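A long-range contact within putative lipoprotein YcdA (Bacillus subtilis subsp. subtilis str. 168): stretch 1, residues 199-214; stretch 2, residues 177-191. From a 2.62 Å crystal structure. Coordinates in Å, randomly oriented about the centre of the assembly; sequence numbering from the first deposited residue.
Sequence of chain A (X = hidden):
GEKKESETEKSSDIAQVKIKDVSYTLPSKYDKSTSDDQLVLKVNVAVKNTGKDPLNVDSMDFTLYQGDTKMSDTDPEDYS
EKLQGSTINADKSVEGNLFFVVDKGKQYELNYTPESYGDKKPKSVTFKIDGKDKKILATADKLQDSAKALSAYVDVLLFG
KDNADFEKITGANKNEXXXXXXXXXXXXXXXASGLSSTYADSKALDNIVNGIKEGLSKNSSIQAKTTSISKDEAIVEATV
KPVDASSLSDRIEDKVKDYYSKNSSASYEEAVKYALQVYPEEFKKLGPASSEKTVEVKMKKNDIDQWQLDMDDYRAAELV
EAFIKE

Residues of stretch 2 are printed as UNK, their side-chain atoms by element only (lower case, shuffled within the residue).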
# COMPACT_ATOMS: atom_id res chain seq x y z
N TYR A 199 -24.96 -8.88 -27.41
CA TYR A 199 -23.58 -8.45 -27.69
C TYR A 199 -22.54 -8.86 -26.61
O TYR A 199 -21.34 -8.67 -26.84
CB TYR A 199 -23.51 -6.91 -27.85
CG TYR A 199 -24.07 -6.32 -29.13
CD1 TYR A 199 -23.34 -6.35 -30.32
CD2 TYR A 199 -25.28 -5.62 -29.12
CE1 TYR A 199 -23.84 -5.78 -31.49
CE2 TYR A 199 -25.78 -5.04 -30.29
CZ TYR A 199 -25.06 -5.12 -31.47
OH TYR A 199 -25.55 -4.56 -32.62
N ALA A 200 -23.00 -9.38 -25.42
CA ALA A 200 -22.15 -9.78 -24.28
C ALA A 200 -21.08 -10.81 -24.66
O ALA A 200 -19.92 -10.62 -24.29
CB ALA A 200 -23.01 -10.31 -23.14
N ASP A 201 -21.46 -11.88 -25.40
CA ASP A 201 -20.48 -12.87 -25.84
C ASP A 201 -20.33 -12.76 -27.35
O ASP A 201 -20.81 -13.61 -28.11
CB ASP A 201 -20.81 -14.30 -25.34
CG ASP A 201 -20.27 -14.64 -23.93
OD1 ASP A 201 -19.20 -14.08 -23.54
OD2 ASP A 201 -20.87 -15.50 -23.25
N SER A 202 -19.68 -11.65 -27.78
CA SER A 202 -19.38 -11.29 -29.17
C SER A 202 -17.95 -10.80 -29.31
O SER A 202 -17.39 -10.24 -28.36
CB SER A 202 -20.34 -10.22 -29.67
OG SER A 202 -20.08 -8.94 -29.13
N LYS A 203 -17.36 -11.00 -30.50
CA LYS A 203 -16.01 -10.58 -30.89
C LYS A 203 -15.85 -9.08 -30.64
O LYS A 203 -14.82 -8.67 -30.11
CB LYS A 203 -15.76 -10.91 -32.39
CG LYS A 203 -14.31 -10.76 -32.90
CD LYS A 203 -14.24 -10.59 -34.44
CE LYS A 203 -12.90 -10.92 -35.06
NZ LYS A 203 -11.85 -9.91 -34.74
N ALA A 204 -16.87 -8.28 -31.02
CA ALA A 204 -16.92 -6.83 -30.90
C ALA A 204 -16.68 -6.38 -29.48
O ALA A 204 -15.87 -5.46 -29.26
CB ALA A 204 -18.27 -6.31 -31.37
N LEU A 205 -17.34 -7.04 -28.51
CA LEU A 205 -17.18 -6.68 -27.13
C LEU A 205 -15.90 -7.19 -26.54
O LEU A 205 -15.35 -6.53 -25.66
CB LEU A 205 -18.37 -7.09 -26.29
CG LEU A 205 -19.20 -5.89 -25.87
CD1 LEU A 205 -20.10 -5.39 -27.01
CD2 LEU A 205 -19.96 -6.17 -24.61
N ASP A 206 -15.36 -8.32 -27.02
CA ASP A 206 -14.07 -8.80 -26.52
C ASP A 206 -12.95 -7.94 -27.08
O ASP A 206 -11.97 -7.68 -26.38
CB ASP A 206 -13.83 -10.28 -26.85
CG ASP A 206 -14.58 -11.29 -26.00
OD1 ASP A 206 -15.29 -10.87 -25.06
OD2 ASP A 206 -14.45 -12.50 -26.27
N ASN A 207 -13.11 -7.46 -28.32
CA ASN A 207 -12.13 -6.59 -28.96
C ASN A 207 -12.09 -5.23 -28.26
O ASN A 207 -11.01 -4.64 -28.18
CB ASN A 207 -12.41 -6.43 -30.45
CG ASN A 207 -11.79 -7.50 -31.31
OD1 ASN A 207 -11.19 -8.48 -30.83
ND2 ASN A 207 -11.92 -7.35 -32.62
N ILE A 208 -13.24 -4.79 -27.71
CA ILE A 208 -13.37 -3.54 -26.95
C ILE A 208 -12.54 -3.66 -25.64
O ILE A 208 -11.72 -2.79 -25.36
CB ILE A 208 -14.88 -3.19 -26.71
CG1 ILE A 208 -15.46 -2.45 -27.94
CG2 ILE A 208 -15.09 -2.35 -25.42
CD1 ILE A 208 -16.96 -2.33 -28.02
N VAL A 209 -12.73 -4.75 -24.89
CA VAL A 209 -12.02 -5.02 -23.65
C VAL A 209 -10.53 -5.12 -23.90
O VAL A 209 -9.75 -4.43 -23.23
CB VAL A 209 -12.55 -6.31 -22.99
CG1 VAL A 209 -11.78 -6.64 -21.72
CG2 VAL A 209 -14.04 -6.19 -22.71
N ASN A 210 -10.13 -5.94 -24.89
CA ASN A 210 -8.73 -6.14 -25.23
C ASN A 210 -8.07 -4.85 -25.76
O ASN A 210 -6.90 -4.61 -25.45
CB ASN A 210 -8.57 -7.29 -26.21
CG ASN A 210 -8.96 -8.64 -25.63
OD1 ASN A 210 -8.95 -8.86 -24.40
ND2 ASN A 210 -9.32 -9.57 -26.51
N GLY A 211 -8.84 -4.02 -26.46
CA GLY A 211 -8.38 -2.72 -26.95
C GLY A 211 -8.18 -1.71 -25.84
O GLY A 211 -7.13 -1.07 -25.78
N ILE A 212 -9.18 -1.56 -24.94
CA ILE A 212 -9.11 -0.67 -23.77
C ILE A 212 -7.88 -1.04 -22.94
O ILE A 212 -7.08 -0.16 -22.63
CB ILE A 212 -10.41 -0.69 -22.91
CG1 ILE A 212 -11.54 0.08 -23.60
CG2 ILE A 212 -10.17 -0.13 -21.53
CD1 ILE A 212 -12.91 -0.29 -23.10
N LYS A 213 -7.69 -2.33 -22.64
CA LYS A 213 -6.53 -2.84 -21.89
C LYS A 213 -5.20 -2.53 -22.58
O LYS A 213 -4.24 -2.19 -21.89
CB LYS A 213 -6.64 -4.35 -21.64
CG LYS A 213 -7.72 -4.73 -20.64
CD LYS A 213 -7.54 -6.14 -20.17
CE LYS A 213 -8.75 -6.60 -19.42
NZ LYS A 213 -8.45 -7.79 -18.59
N GLU A 214 -5.14 -2.63 -23.90
CA GLU A 214 -3.89 -2.34 -24.60
C GLU A 214 -3.58 -0.85 -24.51
O GLU A 214 -2.43 -0.49 -24.28
CB GLU A 214 -3.91 -2.83 -26.05
CG GLU A 214 -2.51 -3.17 -26.55
CD GLU A 214 -2.19 -2.72 -27.97
OE1 GLU A 214 -2.81 -3.25 -28.93
OE2 GLU A 214 -1.28 -1.87 -28.12
N UNK A 177 -10.04 -14.37 -11.77
CA UNK A 177 -10.28 -12.96 -11.42
C UNK A 177 -10.39 -12.09 -12.67
O UNK A 177 -11.23 -11.20 -12.69
c UNK A 177 -9.69 -11.08 -9.79
c UNK A 177 -9.24 -12.42 -10.39
c UNK A 177 -9.28 -10.91 -8.39
c UNK A 177 -7.81 -12.35 -10.93
N UNK A 178 -9.61 -12.40 -13.73
CA UNK A 178 -9.60 -11.68 -15.00
C UNK A 178 -10.91 -11.96 -15.78
O UNK A 178 -11.53 -11.02 -16.28
c UNK A 178 -7.09 -11.50 -15.21
c UNK A 178 -8.48 -11.57 -17.29
c UNK A 178 -8.35 -12.05 -15.84
N UNK A 179 -11.30 -13.24 -15.90
CA UNK A 179 -12.52 -13.63 -16.60
C UNK A 179 -13.74 -13.01 -15.94
O UNK A 179 -14.61 -12.48 -16.64
n UNK A 179 -12.59 -16.42 -18.71
c UNK A 179 -11.88 -15.76 -17.81
c UNK A 179 -12.66 -15.15 -16.67
o UNK A 179 -10.65 -15.62 -17.92
N UNK A 180 -13.77 -13.01 -14.60
CA UNK A 180 -14.86 -12.39 -13.85
C UNK A 180 -14.89 -10.89 -14.12
O UNK A 180 -15.97 -10.35 -14.39
o UNK A 180 -14.81 -14.41 -10.72
c UNK A 180 -15.06 -14.09 -11.90
c UNK A 180 -14.73 -12.67 -12.34
o UNK A 180 -15.57 -14.89 -12.74
N UNK A 181 -13.70 -10.24 -14.12
CA UNK A 181 -13.55 -8.80 -14.38
C UNK A 181 -14.03 -8.46 -15.77
O UNK A 181 -14.85 -7.57 -15.91
c UNK A 181 -11.90 -4.52 -13.87
c UNK A 181 -11.38 -6.48 -15.76
c UNK A 181 -12.10 -5.87 -13.56
c UNK A 181 -12.09 -8.33 -14.17
c UNK A 181 -11.85 -6.86 -14.50
c UNK A 181 -11.19 -5.14 -16.07
c UNK A 181 -11.44 -4.17 -15.13
N UNK A 182 -13.53 -9.17 -16.80
CA UNK A 182 -13.91 -8.99 -18.19
C UNK A 182 -15.40 -9.18 -18.42
O UNK A 182 -15.99 -8.45 -19.21
c UNK A 182 -13.12 -9.94 -19.08
o UNK A 182 -11.22 -8.53 -18.69
n UNK A 182 -10.85 -10.46 -19.70
c UNK A 182 -11.65 -9.59 -19.15
N UNK A 183 -16.03 -10.12 -17.73
CA UNK A 183 -17.46 -10.33 -17.91
C UNK A 183 -18.25 -9.20 -17.30
O UNK A 183 -19.11 -8.63 -17.96
c UNK A 183 -17.85 -12.70 -19.79
c UNK A 183 -17.55 -12.85 -18.31
o UNK A 183 -16.94 -12.98 -20.60
o UNK A 183 -18.99 -12.31 -20.15
c UNK A 183 -17.91 -11.70 -17.38
N UNK A 184 -17.89 -8.81 -16.07
CA UNK A 184 -18.49 -7.70 -15.35
C UNK A 184 -18.35 -6.40 -16.16
O UNK A 184 -19.31 -5.64 -16.26
o UNK A 184 -18.22 -6.41 -13.27
c UNK A 184 -17.83 -7.58 -13.97
N UNK A 185 -17.17 -6.20 -16.79
CA UNK A 185 -16.84 -5.03 -17.60
C UNK A 185 -17.68 -4.96 -18.88
O UNK A 185 -18.11 -3.88 -19.25
c UNK A 185 -15.37 -5.04 -17.95
N UNK A 186 -17.90 -6.11 -19.56
CA UNK A 186 -18.71 -6.21 -20.78
C UNK A 186 -20.17 -5.96 -20.48
O UNK A 186 -20.84 -5.24 -21.23
n UNK A 186 -17.12 -11.47 -23.12
c UNK A 186 -17.26 -9.01 -23.06
c UNK A 186 -17.05 -10.27 -22.27
c UNK A 186 -18.55 -7.59 -21.43
c UNK A 186 -17.26 -7.76 -22.21
N UNK A 187 -20.67 -6.56 -19.38
CA UNK A 187 -22.05 -6.44 -18.92
C UNK A 187 -22.36 -5.00 -18.52
O UNK A 187 -23.43 -4.48 -18.86
c UNK A 187 -22.30 -7.41 -17.74
o UNK A 187 -22.83 -9.69 -17.23
c UNK A 187 -22.40 -8.89 -18.10
o UNK A 187 -22.04 -9.27 -19.26
N UNK A 188 -21.41 -4.36 -17.86
CA UNK A 188 -21.50 -2.97 -17.43
C UNK A 188 -21.45 -1.99 -18.59
O UNK A 188 -22.10 -0.95 -18.54
N UNK A 189 -20.68 -2.34 -19.65
CA UNK A 189 -20.55 -1.52 -20.85
C UNK A 189 -21.90 -1.47 -21.59
O UNK A 189 -22.38 -0.38 -21.91
c UNK A 189 -20.04 -1.66 -24.21
c UNK A 189 -18.53 0.66 -24.34
c UNK A 189 -19.26 0.25 -25.45
c UNK A 189 -20.02 -0.91 -25.39
c UNK A 189 -19.33 -1.26 -23.08
c UNK A 189 -18.58 -0.09 -23.17
o UNK A 189 -19.22 0.98 -26.61
c UNK A 189 -19.42 -2.04 -21.79
N UNK A 190 -22.50 -2.65 -21.83
CA UNK A 190 -23.78 -2.82 -22.53
C UNK A 190 -24.91 -2.04 -21.87
O UNK A 190 -25.69 -1.39 -22.57
c UNK A 190 -23.43 -4.74 -24.93
c UNK A 190 -23.37 -5.20 -23.47
c UNK A 190 -24.18 -4.29 -22.58
c UNK A 190 -23.85 -6.61 -23.36
N UNK A 191 -24.99 -2.10 -20.53
CA UNK A 191 -26.01 -1.40 -19.75
C UNK A 191 -25.81 0.11 -19.84
O UNK A 191 -26.78 0.83 -20.10
o UNK A 191 -26.53 -3.19 -18.22
c UNK A 191 -26.01 -1.87 -18.30

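Position 177 carries four carbons, forked at the first with one arm two carbons long, and reaches nothing on stretch 1: Ile177, a branched chain at home in a helix. At 178, one carbon bears two more, and one of these nears the Lys213 amine. This is Val178, small enough to sit beside it, with CG1 4.0 Å from Lys213 NZ. At 179, two carbons end in one oxygen and one nitrogen, giving Asn179, exposed and without contact. Position 180 has two carbons ending in two oxygens, hence Asp180, also exposed, where a charge costs little.

Position 181 shows one carbon and then a six-carbon ring, which also nears that amine: Phe181, whose CD2 adds carbon surface 4.3 Å from Lys213 NZ. At 182, two carbons end in one oxygen and one nitrogen, close to Lys213 and Val209. This is Asn182: its OD1 accepts a hydrogen bond from Lys213 NZ (2.9 Å) and lies 3.6 Å from Val209 CG1; a neutral amide supplies the acceptor without a full charge.

At 183, three carbons end in two oxygens near the Asp201 carboxylate: Glu183. Its OE1 is 3.8 Å from Asp201 OD1, a pairing of like charges that calls for a cation nearby. Position 184, one carbon and one oxygen, is Ser184, small, polar, exposed and out of reach. Position 185 has a single carbon, Ala185, directed toward stretch 1 but too short to touch it.

At 186, four carbons in a row pass Val209 and end in a nitrogen among oxygens of Ala200, Asp201 and Asp206: Lys186, the needed cation. Its NZ forms salt bridges with Asp206 OD1 (2.7 Å), Asp201 OD1 (3.4 Å, a weak hydrogen bond) and Glu183 OE2 (2.9 Å), and donates to Ala200 O (3.2 Å). Its CG packs on Val209 CG2 (3.6 Å).

At 187, two carbons end in two oxygens near Ala200: Asp187, its charge exposed, with OD1 4.1 Å from Ala200 CB. Position 188 has no side-chain atoms: Gly188, where an ideal CB would be crowded by Ser184 O (3.2 Å). At 189, a carbon and an oxygen-bearing six-carbon ring lie beside Ile208: Tyr189, its CE2 offering apolar surface 4.3 Å from Ile208 CD1. At 190, four carbons forked at the second touch Tyr199, Ala200 and Leu205 at once: Leu190, with CD2–Tyr199 CB 3.6 Å, CD1–Ala200 CB 3.8 Å and CG–Leu205 CD2 3.7 Å. Position 191, one carbon and one oxygen, is Ser191, polar and exposed.

The helices cross at 111°, axes 10.3 Å apart. Lys186 is the hub: its stem packs while carboxylates meet its buried charge. Leu190 and Tyr189 add apolar packing; Lys213–Asn182 ties a second point.

Stretch 2, residues 177-191: IVNDFNESAKDGYLS
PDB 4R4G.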